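Local coordinates for protein N-acetylmuramoyl-L-alanine amidase (Mycolicibacterium smegmatis, PDB 7AGM) that cleaves the amide bond between N-acetylmuramoyl and L-alanine residues, probably in cell-wall peptidoglycan and with the help of its bound zinc ion, at residues 63-67 with 208-212. Sequence-based numbering, arbitrary orientation.
Sequences VRAAL and IVRGI
Val-63 and Val-209 mark the near point of two helical turns, their CA atoms 6.0 Å apart. The short axes come within 10.0 Å and cross at -47°, with both helices running broadly the same way. No hydrogen bond links the turns; each keeps its own i+4 to i backbone bond, Leu-67 N to Val-63 O and Ile-212 N to Ile-208 O, and the join is purely apolar. Val-209 wedges between Val-63 and Ala-66: its CG2 lies 3.7 Å from Ala-66 CB and 3.9 Å from Val-63 CA, so a methyl comes right up to the backbone of the facing helix. The two valines lie alongside each other, pointing opposite ways. Val-63 divides its branches between partners. CG1, placed opposite the backbone N (chi1 168°), reaches Val-209 CG2 and, at 4.0 Å, Ile-212 CD1, while CG2 meets Ile-208 CG2 with the two side chains nearly perpendicular. One turn on, the branched end of Leu-67 comes up against Ile-212, again at about a right angle: its CD2 touches Ile-212 CG2 at 4.0 Å and its CD1 faces Ile-212 CD1. The contact joins helices 52-69 and 198-219, packed beside each other on one face of the mixed sheet of this Amidase_3-family domain. Beneath them, Val-63 rests on Leu-13 and Ile-106, Leu-67 and Ile-212 share Val-11, Ile-208 touches Ile-106, and Ile-212 also reaches Val-104, so strands 10-15 and 102-109 floor the seam between the helices.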
loop_
_atom_site.group_PDB
_atom_site.type_symbol
_atom_site.label_atom_id
_atom_site.label_comp_id
_atom_site.label_asym_id
_atom_site.label_seq_id
_atom_site.Cartn_x
_atom_site.Cartn_y
_atom_site.Cartn_z
ATOM N N VAL A 63 8.153 3.983 -7.083
ATOM C CA VAL A 63 7.073 3.358 -7.844
ATOM C C VAL A 63 6.520 4.332 -8.878
ATOM O O VAL A 63 6.331 3.981 -10.047
ATOM C CB VAL A 63 5.965 2.848 -6.900
ATOM C CG1 VAL A 63 4.710 2.452 -7.692
ATOM C CG2 VAL A 63 6.464 1.666 -6.053
ATOM N N ARG A 64 6.261 5.577 -8.463
ATOM C CA ARG A 64 5.687 6.556 -9.384
ATOM C C ARG A 64 6.588 6.783 -10.590
ATOM O O ARG A 64 6.117 6.827 -11.733
ATOM C CB ARG A 64 5.415 7.886 -8.681
ATOM C CG ARG A 64 4.964 8.933 -9.682
ATOM C CD ARG A 64 4.516 10.191 -9.038
ATOM N NE ARG A 64 5.637 10.964 -8.536
ATOM C CZ ARG A 64 5.498 12.158 -7.981
ATOM N NH1 ARG A 64 4.290 12.696 -7.872
ATOM N NH2 ARG A 64 6.560 12.808 -7.536
ATOM N N ALA A 65 7.889 6.971 -10.351
ATOM C CA ALA A 65 8.819 7.200 -11.454
ATOM C C ALA A 65 8.794 6.048 -12.454
ATOM O O ALA A 65 8.795 6.275 -13.671
ATOM C CB ALA A 65 10.231 7.396 -10.907
ATOM N N ALA A 66 8.755 4.805 -11.967
ATOM C CA ALA A 66 8.751 3.668 -12.881
ATOM C C ALA A 66 7.448 3.597 -13.667
ATOM O O ALA A 66 7.460 3.301 -14.869
ATOM C CB ALA A 66 9.020 2.369 -12.122
ATOM N N LEU A 67 6.320 3.896 -13.017
ATOM C CA LEU A 67 5.037 3.901 -13.720
ATOM C C LEU A 67 5.004 4.978 -14.796
ATOM O O LEU A 67 4.548 4.730 -15.918
ATOM C CB LEU A 67 3.885 4.088 -12.731
ATOM C CG LEU A 67 3.641 2.890 -11.817
ATOM C CD1 LEU A 67 2.502 3.195 -10.859
ATOM C CD2 LEU A 67 3.348 1.628 -12.634
ATOM N N ILE A 208 6.758 -4.005 -6.571
ATOM C CA ILE A 208 5.413 -3.439 -6.583
ATOM C C ILE A 208 5.014 -3.021 -7.997
ATOM O O ILE A 208 3.883 -3.269 -8.436
ATOM C CB ILE A 208 5.310 -2.289 -5.562
ATOM C CG1 ILE A 208 5.484 -2.849 -4.142
ATOM C CG2 ILE A 208 3.986 -1.520 -5.746
ATOM C CD1 ILE A 208 5.611 -1.776 -3.060
ATOM N N VAL A 209 5.944 -2.405 -8.738
ATOM C CA VAL A 209 5.663 -2.001 -10.115
ATOM C C VAL A 209 5.319 -3.206 -10.984
ATOM O O VAL A 209 4.387 -3.150 -11.798
ATOM C CB VAL A 209 6.841 -1.187 -10.689
ATOM C CG1 VAL A 209 6.677 -0.994 -12.185
ATOM C CG2 VAL A 209 6.941 0.161 -9.992
ATOM N N ARG A 210 6.045 -4.316 -10.821
ATOM C CA ARG A 210 5.710 -5.522 -11.580
ATOM C C ARG A 210 4.302 -6.000 -11.252
ATOM O O ARG A 210 3.555 -6.418 -12.146
ATOM C CB ARG A 210 6.726 -6.629 -11.300
ATOM C CG ARG A 210 8.101 -6.375 -11.894
ATOM C CD ARG A 210 9.098 -7.448 -11.476
ATOM N NE ARG A 210 8.757 -8.758 -12.025
ATOM C CZ ARG A 210 9.405 -9.885 -11.739
ATOM N NH1 ARG A 210 10.434 -9.872 -10.901
ATOM N NH2 ARG A 210 9.020 -11.029 -12.290
ATOM N N GLY A 211 3.924 -5.953 -9.973
ATOM C CA GLY A 211 2.554 -6.287 -9.601
ATOM C C GLY A 211 1.527 -5.375 -10.251
ATOM O O GLY A 211 0.495 -5.835 -10.751
ATOM N N ILE A 212 1.780 -4.064 -10.222
ATOM C CA ILE A 212 0.851 -3.102 -10.816
ATOM C C ILE A 212 0.742 -3.319 -12.317
ATOM O O ILE A 212 -0.364 -3.407 -12.869
ATOM C CB ILE A 212 1.272 -1.658 -10.480
ATOM C CG1 ILE A 212 1.191 -1.432 -8.971
ATOM C CG2 ILE A 212 0.407 -0.657 -11.260
ATOM C CD1 ILE A 212 1.716 -0.055 -8.543
#